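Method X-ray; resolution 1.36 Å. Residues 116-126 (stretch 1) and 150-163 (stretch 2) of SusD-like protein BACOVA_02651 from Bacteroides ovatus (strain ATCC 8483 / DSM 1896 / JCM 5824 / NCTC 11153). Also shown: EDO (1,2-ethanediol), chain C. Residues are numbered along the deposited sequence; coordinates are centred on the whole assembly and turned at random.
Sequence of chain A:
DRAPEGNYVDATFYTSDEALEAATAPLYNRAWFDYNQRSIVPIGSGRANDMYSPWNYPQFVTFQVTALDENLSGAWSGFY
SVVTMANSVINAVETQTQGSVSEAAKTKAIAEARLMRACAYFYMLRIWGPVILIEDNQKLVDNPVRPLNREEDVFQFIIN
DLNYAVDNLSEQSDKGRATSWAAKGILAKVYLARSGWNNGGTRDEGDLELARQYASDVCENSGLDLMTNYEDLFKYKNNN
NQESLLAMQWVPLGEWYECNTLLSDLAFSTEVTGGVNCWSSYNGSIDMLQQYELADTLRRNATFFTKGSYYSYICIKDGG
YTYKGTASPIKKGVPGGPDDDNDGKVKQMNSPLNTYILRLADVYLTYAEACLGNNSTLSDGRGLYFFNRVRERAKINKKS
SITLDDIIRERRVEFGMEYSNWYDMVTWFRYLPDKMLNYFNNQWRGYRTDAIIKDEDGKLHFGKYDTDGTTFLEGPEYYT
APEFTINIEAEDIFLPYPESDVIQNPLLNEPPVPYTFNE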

ATOM      1  N   MET A 116       9.807   4.098  10.691  1.00  8.68           N
ATOM      2  CA  MET A 116       9.713   2.844   9.957  1.00  8.62           C
ATOM      3  C   MET A 116       9.145   1.744  10.830  1.00  9.07           C
ATOM      4  O   MET A 116       8.324   0.946  10.365  1.00  9.32           O
ATOM      5  CB  MET A 116      11.058   2.428   9.366  1.00  9.35           C
ATOM      6  CG  MET A 116      11.564   3.364   8.304  1.00 10.68           C
ATOM      7  SD  MET A 116      10.453   3.456   6.908  1.00 10.91           S
ATOM      8  CE  MET A 116      11.399   4.477   5.787  1.00 15.11           C
ATOM      9  N   ARG A 117       9.540   1.696  12.095  1.00  9.05           N
ATOM     10  CA  ARG A 117       8.995   0.717  13.020  1.00  8.89           C
ATOM     11  C   ARG A 117       7.480   0.891  13.158  1.00  8.35           C
ATOM     12  O   ARG A 117       6.726  -0.092  13.170  1.00  8.93           O
ATOM     13  CB  ARG A 117       9.693   0.856  14.377  1.00  8.04           C
ATOM     14  CG  ARG A 117       9.323  -0.220  15.391  1.00  9.33           C
ATOM     15  CD  ARG A 117      10.216  -0.199  16.608  1.00  8.95           C
ATOM     16  NE  ARG A 117      10.025   0.966  17.437  1.00  9.55           N
ATOM     17  CZ  ARG A 117      10.792   1.256  18.485  1.00 11.29           C
ATOM     18  NH1 ARG A 117      11.805   0.463  18.834  1.00 12.58           N
ATOM     19  NH2 ARG A 117      10.531   2.332  19.195  1.00 12.51           N
ATOM     20  N   ALA A 118       7.033   2.136  13.226  1.00  7.97           N
ATOM     21  CA  ALA A 118       5.612   2.437  13.294  1.00  7.81           C
ATOM     22  C   ALA A 118       4.893   1.958  12.049  1.00  7.97           C
ATOM     23  O   ALA A 118       3.831   1.348  12.135  1.00  8.31           O
ATOM     24  CB  ALA A 118       5.380   3.935  13.495  1.00  8.79           C
ATOM     25  N   CYS A 119       5.455   2.235  10.880  1.00  8.47           N
ATOM     26  CA  CYS A 119       4.834   1.765   9.662  1.00  8.71           C
ATOM     27  C   CYS A 119       4.726   0.252   9.598  1.00  8.80           C
ATOM     28  O   CYS A 119       3.696  -0.279   9.179  1.00  8.73           O
ATOM     29  CB  CYS A 119       5.582   2.280   8.435  1.00  9.80           C
ATOM     30  SG  CYS A 119       5.427   4.077   8.140  1.00 10.82           S
ATOM     31  N   ALA A 120       5.779  -0.452   9.968  1.00  8.00           N
ATOM     32  CA  ALA A 120       5.758  -1.900   9.974  1.00  8.11           C
ATOM     33  C   ALA A 120       4.668  -2.435  10.900  1.00  8.08           C
ATOM     34  O   ALA A 120       3.902  -3.306  10.505  1.00  8.80           O
ATOM     35  CB  ALA A 120       7.129  -2.446  10.355  1.00  9.33           C
ATOM     36  N   TYR A 121       4.596  -1.912  12.118  1.00  8.09           N
ATOM     37  CA  TYR A 121       3.573  -2.364  13.053  1.00  8.32           C
ATOM     38  C   TYR A 121       2.174  -1.995  12.572  1.00  7.93           C
ATOM     39  O   TYR A 121       1.242  -2.754  12.781  1.00  7.82           O
ATOM     40  CB  TYR A 121       3.833  -1.875  14.489  1.00  8.64           C
ATOM     41  CG  TYR A 121       4.786  -2.752  15.253  1.00  8.85           C
ATOM     42  CD1 TYR A 121       4.491  -4.079  15.490  1.00 11.12           C
ATOM     43  CD2 TYR A 121       6.005  -2.271  15.720  1.00  9.74           C
ATOM     44  CE1 TYR A 121       5.356  -4.906  16.172  1.00 10.83           C
ATOM     45  CE2 TYR A 121       6.876  -3.095  16.413  1.00  9.38           C
ATOM     46  CZ  TYR A 121       6.554  -4.410  16.641  1.00  9.96           C
ATOM     47  OH  TYR A 121       7.438  -5.234  17.326  1.00 10.21           O
ATOM     48  N   PHE A 122       2.014  -0.852  11.911  1.00  8.16           N
ATOM     49  CA  PHE A 122       0.689  -0.464  11.421  1.00  7.48           C
ATOM     50  C   PHE A 122       0.230  -1.380  10.294  1.00  9.93           C
ATOM     51  O   PHE A 122      -0.962  -1.732  10.220  1.00  9.37           O
ATOM     52  CB  PHE A 122       0.691   1.013  11.008  1.00  7.88           C
ATOM     53  CG  PHE A 122      -0.684   1.611  10.711  1.00  8.24           C
ATOM     54  CD1 PHE A 122      -1.815   1.322  11.467  1.00  8.37           C
ATOM     55  CD2 PHE A 122      -0.810   2.524   9.693  1.00  8.80           C
ATOM     56  CE1 PHE A 122      -3.029   1.923  11.166  1.00  7.25           C
ATOM     57  CE2 PHE A 122      -2.029   3.123   9.399  1.00  9.01           C
ATOM     58  CZ  PHE A 122      -3.118   2.821  10.132  1.00  8.68           C
ATOM     59  N   TYR A 123       1.136  -1.819   9.419  1.00  7.94           N
ATOM     60  CA  TYR A 123       0.775  -2.850   8.454  1.00  7.79           C
ATOM     61  C   TYR A 123       0.390  -4.152   9.170  1.00  8.76           C
ATOM     62  O   TYR A 123      -0.655  -4.758   8.885  1.00  8.70           O
ATOM     63  CB  TYR A 123       1.921  -3.128   7.490  1.00  8.73           C
ATOM     64  CG  TYR A 123       2.173  -2.073   6.422  1.00  8.33           C
ATOM     65  CD1 TYR A 123       1.160  -1.615   5.592  1.00  9.04           C
ATOM     66  CD2 TYR A 123       3.457  -1.570   6.224  1.00  9.37           C
ATOM     67  CE1 TYR A 123       1.416  -0.687   4.620  1.00  9.54           C
ATOM     68  CE2 TYR A 123       3.727  -0.639   5.241  1.00 10.62           C
ATOM     69  CZ  TYR A 123       2.697  -0.202   4.430  1.00 10.46           C
ATOM     70  OH  TYR A 123       2.927   0.738   3.433  1.00 13.30           O
ATOM     71  N   MET A 124       1.228  -4.603  10.102  1.00  8.12           N
ATOM     72  CA  MET A 124       0.962  -5.871  10.796  1.00  9.33           C
ATOM     73  C   MET A 124      -0.365  -5.879  11.542  1.00  8.18           C
ATOM     74  O   MET A 124      -1.073  -6.895  11.575  1.00  8.94           O
ATOM     75  CB  MET A 124       2.081  -6.208  11.765  1.00 10.40           C
ATOM     76  CG  MET A 124       3.357  -6.622  11.050  1.00 10.06           C
ATOM     77  SD  MET A 124       4.493  -7.578  12.066  1.00 15.62           S
ATOM     78  CE  MET A 124       5.370  -6.254  12.805  1.00 18.52           C
ATOM     79  N   LEU A 125      -0.719  -4.735  12.122  1.00  8.65           N
ATOM     80  CA  LEU A 125      -1.960  -4.579  12.871  1.00  8.76           C
ATOM     81  C   LEU A 125      -3.180  -4.847  11.980  1.00  9.90           C
ATOM     82  O   LEU A 125      -4.215  -5.305  12.467  1.00 10.71           O
ATOM     83  CB  LEU A 125      -2.011  -3.168  13.436  1.00  7.89           C
ATOM     84  CG  LEU A 125      -3.242  -2.750  14.247  1.00  9.72           C
ATOM     85  CD1 LEU A 125      -3.455  -3.648  15.465  1.00 10.17           C
ATOM     86  CD2 LEU A 125      -3.104  -1.324  14.693  1.00 12.17           C
ATOM     87  N   ARG A 126      -3.052  -4.555  10.689  1.00 10.00           N
ATOM     88  CA  ARG A 126      -4.139  -4.700   9.727  1.00 12.73           C
ATOM     89  C   ARG A 126      -3.933  -5.939   8.829  1.00 15.13           C
ATOM     90  O   ARG A 126      -4.478  -5.971   7.708  1.00 20.75           O
ATOM     91  CB  ARG A 126      -4.255  -3.387   8.879  1.00 15.19           C
ATOM     92  CG  ARG A 126      -4.494  -2.009   9.710  1.00 14.73           C
ATOM     93  CD  ARG A 126      -4.304  -0.678   8.872  1.00 18.28           C
ATOM     94  NE  ARG A 126      -2.928  -0.471   8.459  1.00 12.34           N
ATOM     95  CZ  ARG A 126      -2.541   0.349   7.510  1.00 10.98           C
ATOM     96  NH1 ARG A 126      -3.439   1.054   6.818  1.00 16.21           N
ATOM     97  NH2 ARG A 126      -1.262   0.415   7.177  1.00 16.71           N
ATOM     98  N   ARG A 150      -1.797  -6.877  22.750  1.00 11.25           N
ATOM     99  CA  ARG A 150      -3.159  -6.598  22.292  1.00 11.27           C
ATOM    100  C   ARG A 150      -3.187  -5.540  21.201  1.00 10.30           C
ATOM    101  O   ARG A 150      -2.288  -4.722  21.103  1.00 11.08           O
ATOM    102  CB  ARG A 150      -4.024  -6.121  23.457  1.00 12.82           C
ATOM    103  CG  ARG A 150      -4.066  -7.085  24.642  1.00 13.71           C
ATOM    104  CD  ARG A 150      -4.698  -6.412  25.855  1.00 20.25           C
ATOM    105  NE  ARG A 150      -3.892  -5.265  26.255  1.00 19.80           N
ATOM    106  CZ  ARG A 150      -4.084  -4.533  27.345  1.00 24.41           C
ATOM    107  NH1 ARG A 150      -5.067  -4.827  28.189  1.00 24.92           N
ATOM    108  NH2 ARG A 150      -3.269  -3.516  27.597  1.00 24.53           N
ATOM    109  N   GLU A 151      -4.219  -5.575  20.369  1.00 10.48           N
ATOM    110  CA  GLU A 151      -4.402  -4.564  19.345  1.00 11.31           C
ATOM    111  C   GLU A 151      -4.285  -3.139  19.916  1.00  9.18           C
ATOM    112  O   GLU A 151      -3.650  -2.285  19.295  1.00 10.68           O
ATOM    113  CB  GLU A 151      -5.741  -4.792  18.623  1.00 11.11           C
ATOM    114  CG  GLU A 151      -5.742  -6.077  17.784  1.00 11.94           C
ATOM    115  CD  GLU A 151      -7.072  -6.412  17.121  1.00 13.32           C
ATOM    116  OE1 GLU A 151      -8.015  -5.598  17.171  1.00 14.91           O
ATOM    117  OE2 GLU A 151      -7.180  -7.513  16.545  1.00 16.16           O
ATOM    118  N   GLU A 152      -4.871  -2.859  21.084  1.00 10.43           N
ATOM    119  CA  GLU A 152      -4.769  -1.515  21.641  1.00 10.39           C
ATOM    120  C   GLU A 152      -3.330  -1.143  21.995  1.00 11.69           C
ATOM    121  O   GLU A 152      -2.949   0.011  21.827  1.00 11.56           O
ATOM    122  CB  GLU A 152      -5.699  -1.303  22.857  1.00 14.39           C
ATOM    123  CG  GLU A 152      -7.187  -1.153  22.504  1.00 26.43           C
ATOM    124  CD  GLU A 152      -7.450   0.023  21.565  1.00 41.51           C
ATOM    125  OE1 GLU A 152      -6.983   1.140  21.888  1.00 28.79           O
ATOM    126  OE2 GLU A 152      -8.109  -0.176  20.505  1.00 41.00           O
ATOM    127  N   ASP A 153      -2.550  -2.106  22.491  1.00 10.89           N
ATOM    128  CA  ASP A 153      -1.141  -1.870  22.785  1.00 10.26           C
ATOM    129  C   ASP A 153      -0.390  -1.505  21.511  1.00 10.24           C
ATOM    130  O   ASP A 153       0.471  -0.618  21.523  1.00  9.95           O
ATOM    131  CB  ASP A 153      -0.450  -3.121  23.362  1.00 12.09           C
ATOM    132  CG  ASP A 153      -0.975  -3.548  24.719  1.00 17.28           C
ATOM    133  OD1 ASP A 153      -0.981  -2.746  25.669  1.00 15.69           O
ATOM    134  OD2 ASP A 153      -1.304  -4.748  24.842  1.00 21.29           O
ATOM    135  N   VAL A 154      -0.682  -2.223  20.426  1.00 10.02           N
ATOM    136  CA  VAL A 154       0.002  -2.029  19.153  1.00  9.18           C
ATOM    137  C   VAL A 154      -0.294  -0.616  18.659  1.00  9.17           C
ATOM    138  O   VAL A 154       0.620   0.119  18.283  1.00  9.51           O
ATOM    139  CB  VAL A 154      -0.370  -3.108  18.122  1.00  9.24           C
ATOM    140  CG1 VAL A 154       0.360  -2.866  16.802  1.00 10.79           C
ATOM    141  CG2 VAL A 154       0.003  -4.492  18.641  1.00 11.37           C
ATOM    142  N   PHE A 155      -1.560  -0.192  18.742  1.00  7.98           N
ATOM    143  CA  PHE A 155      -1.890   1.181  18.389  1.00  9.46           C
ATOM    144  C   PHE A 155      -1.087   2.198  19.199  1.00  9.82           C
ATOM    145  O   PHE A 155      -0.558   3.156  18.645  1.00  9.82           O
ATOM    146  CB  PHE A 155      -3.378   1.473  18.609  1.00  9.59           C
ATOM    147  CG  PHE A 155      -4.263   1.246  17.405  1.00  9.81           C
ATOM    148  CD1 PHE A 155      -4.144   2.043  16.269  1.00 10.13           C
ATOM    149  CD2 PHE A 155      -5.264   0.300  17.437  1.00 12.13           C
ATOM    150  CE1 PHE A 155      -4.983   1.862  15.179  1.00 11.69           C
ATOM    151  CE2 PHE A 155      -6.105   0.118  16.351  1.00 10.58           C
ATOM    152  CZ  PHE A 155      -5.958   0.898  15.230  1.00 10.14           C
ATOM    153  N   GLN A 156      -1.022   2.021  20.515  1.00 10.40           N
ATOM    154  CA  GLN A 156      -0.311   2.987  21.340  1.00 10.39           C
ATOM    155  C   GLN A 156       1.185   3.012  21.013  1.00  9.41           C
ATOM    156  O   GLN A 156       1.797   4.077  20.995  1.00  9.60           O
ATOM    157  CB  GLN A 156      -0.548   2.687  22.822  1.00 10.59           C
ATOM    158  CG  GLN A 156       0.061   3.720  23.753  1.00 13.02           C
ATOM    159  CD  GLN A 156      -0.642   5.046  23.656  1.00 15.01           C
ATOM    160  OE1 GLN A 156      -1.863   5.125  23.815  1.00 18.05           O
ATOM    161  NE2 GLN A 156       0.100   6.099  23.360  1.00 14.39           N
ATOM    162  N   PHE A 157       1.765   1.850  20.721  1.00  8.81           N
ATOM    163  CA  PHE A 157       3.186   1.746  20.393  1.00  7.97           C
ATOM    164  C   PHE A 157       3.467   2.519  19.099  1.00  9.22           C
ATOM    165  O   PHE A 157       4.437   3.270  18.994  1.00 10.37           O
ATOM    166  CB  PHE A 157       3.528   0.254  20.274  1.00 10.46           C
ATOM    167  CG  PHE A 157       4.989  -0.044  20.133  1.00  9.43           C
ATOM    168  CD1 PHE A 157       5.612   0.011  18.898  1.00 12.63           C
ATOM    169  CD2 PHE A 157       5.732  -0.420  21.237  1.00 11.63           C
ATOM    170  CE1 PHE A 157       6.959  -0.277  18.766  1.00 11.57           C
ATOM    171  CE2 PHE A 157       7.072  -0.712  21.120  1.00 13.96           C
ATOM    172  CZ  PHE A 157       7.696  -0.644  19.881  1.00 12.80           C
ATOM    173  N   ILE A 158       2.606   2.323  18.106  1.00  7.98           N
ATOM    174  CA  ILE A 158       2.700   3.043  16.842  1.00  9.05           C
ATOM    175  C   ILE A 158       2.598   4.558  17.053  1.00  9.37           C
ATOM    176  O   ILE A 158       3.408   5.329  16.546  1.00  8.92           O
ATOM    177  CB  ILE A 158       1.580   2.574  15.888  1.00  8.45           C
ATOM    178  CG1 ILE A 158       1.817   1.140  15.401  1.00  8.34           C
ATOM    179  CG2 ILE A 158       1.441   3.487  14.687  1.00  9.72           C
ATOM    180  CD1 ILE A 158       0.567   0.459  14.861  1.00  9.14           C
ATOM    181  N   ILE A 159       1.612   4.978  17.841  1.00  9.23           N
ATOM    182  CA  ILE A 159       1.429   6.397  18.143  1.00  9.40           C
ATOM    183  C   ILE A 159       2.668   7.000  18.831  1.00 10.92           C
ATOM    184  O   ILE A 159       3.129   8.101  18.479  1.00  9.83           O
ATOM    185  CB  ILE A 159       0.140   6.625  18.980  1.00 10.58           C
ATOM    186  CG1 ILE A 159      -1.104   6.391  18.117  1.00 10.46           C
ATOM    187  CG2 ILE A 159       0.107   8.038  19.579  1.00 11.85           C
ATOM    188  CD1 ILE A 159      -2.379   6.189  18.928  1.00 11.27           C
ATOM    189  N   ASN A 160       3.229   6.275  19.786  1.00  9.77           N
ATOM    190  CA  ASN A 160       4.400   6.784  20.490  1.00 10.39           C
ATOM    191  C   ASN A 160       5.577   6.979  19.534  1.00  9.59           C
ATOM    192  O   ASN A 160       6.289   7.991  19.594  1.00  9.39           O
ATOM    193  CB  ASN A 160       4.819   5.833  21.616  1.00  9.71           C
ATOM    194  CG  ASN A 160       3.852   5.825  22.787  1.00 11.19           C
ATOM    195  OD1 ASN A 160       2.920   6.639  22.865  1.00 13.38           O
ATOM    196  ND2 ASN A 160       4.057   4.874  23.696  1.00 12.63           N
ATOM    197  N   ASP A 161       5.781   6.017  18.647  1.00  9.22           N
ATOM    198  CA  ASP A 161       6.852   6.100  17.663  1.00  9.52           C
ATOM    199  C   ASP A 161       6.621   7.284  16.717  1.00 10.43           C
ATOM    200  O   ASP A 161       7.547   8.059  16.427  1.00  9.01           O
ATOM    201  CB  ASP A 161       6.945   4.823  16.822  1.00  9.19           C
ATOM    202  CG  ASP A 161       7.770   3.725  17.464  1.00 10.88           C
ATOM    203  OD1 ASP A 161       8.435   3.970  18.503  1.00 12.77           O
ATOM    204  OD2 ASP A 161       7.775   2.609  16.921  1.00 11.98           O
ATOM    205  N   LEU A 162       5.394   7.434  16.234  1.00  9.19           N
ATOM    206  CA  LEU A 162       5.092   8.544  15.354  1.00  9.45           C
ATOM    207  C   LEU A 162       5.227   9.903  16.042  1.00  9.67           C
ATOM    208  O   LEU A 162       5.658  10.877  15.410  1.00 10.24           O
ATOM    209  CB  LEU A 162       3.699   8.368  14.745  1.00  9.51           C
ATOM    210  CG  LEU A 162       3.619   7.207  13.756  1.00  9.80           C
ATOM    211  CD1 LEU A 162       2.178   6.904  13.402  1.00 10.63           C
ATOM    212  CD2 LEU A 162       4.419   7.492  12.506  1.00 10.00           C
ATOM    213  N   ASN A 163       4.855   9.986  17.316  1.00  9.33           N
ATOM    214  CA  ASN A 163       5.016  11.241  18.067  1.00 11.56           C
ATOM    215  C   ASN A 163       6.478  11.663  18.071  1.00 11.53           C
ATOM    216  O   ASN A 163       6.784  12.818  17.836  1.00 11.88           O
ATOM    217  CB  ASN A 163       4.517  11.118  19.516  1.00 11.07           C
ATOM    218  CG  ASN A 163       3.004  11.121  19.636  1.00 14.98           C
ATOM    219  OD1 ASN A 163       2.292  11.589  18.749  1.00 13.92           O
ATOM    220  ND2 ASN A 163       2.508  10.634  20.765  1.00 16.15           N
TER
HETATM  221  C1  EDO C 602       0.819   3.400   6.621  1.00 19.77           C
HETATM  222  O1  EDO C 602      -0.309   2.964   5.868  1.00 23.84           O
HETATM  223  C2  EDO C 602       1.932   2.361   6.579  1.00 21.04           C
HETATM  224  O2  EDO C 602       1.753   1.369   7.591  1.00 15.39           O

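Helices 116-125 and 151-163 pack nearly antiparallel, at 155° between their N-to-C directions and 8.5 Å at closest approach, burying 620 Å² between them. The one polar link across the interface is a bidentate salt bridge. The CA-to-CB bond of R117 points toward the second helix, and its guanidinium meets the D161 carboxylate edge-on: R117 NE donates to D161 OD2 at 2.8 Å and R117 NH2 to D161 OD1 at 2.7 Å, both almost linear. The salt bridge pairs the two buried charges. R117 NH1 is hydrogen-bonded elsewhere in the structure, and D161 OD1 also bonds to a residue just outside the stretches. F157 covers one face of the guanidinium, which needs its edge alone for hydrogen bonding.

The remaining contact is apolar. Where the backbones come nearest, A118 CA lies 4.6 Å from I158 CA; the small methyl of A118 permits this approach, with A118 CB 3.7 Å from L162 CG and 3.8 Å from D161 CB. I158 fits as a knob among A118, Y121, F122 and L125, its CD1 reaching to 3.9 Å from F122 CB. Reciprocally, L125 enters a hole formed by E151, V154, F155 and I158. Its CD2 sits 3.5 Å from the F155 ring centroid, almost on the ring normal, a CH-pi contact. Y121 meets F157 obliquely, Y121 CE2 lying 3.7 Å from F157 CE1, while its hydroxyl is satisfied elsewhere in the structure.

Several polar groups beyond the interface are also paired. At the N-cap, R150 N and R150 NE each donate to D153 OD2 at 3.0 Å, and R150 NH2 donates to D153 OD1 at 3.1 Å. In the first stretch, R126 NE donates to F122 O at 2.9 Å. Ethanediol, probably from the crystallisation liquor, accepts from R126 NH2 through O1 and donates through O2 to C119 O, both at 3.0 Å.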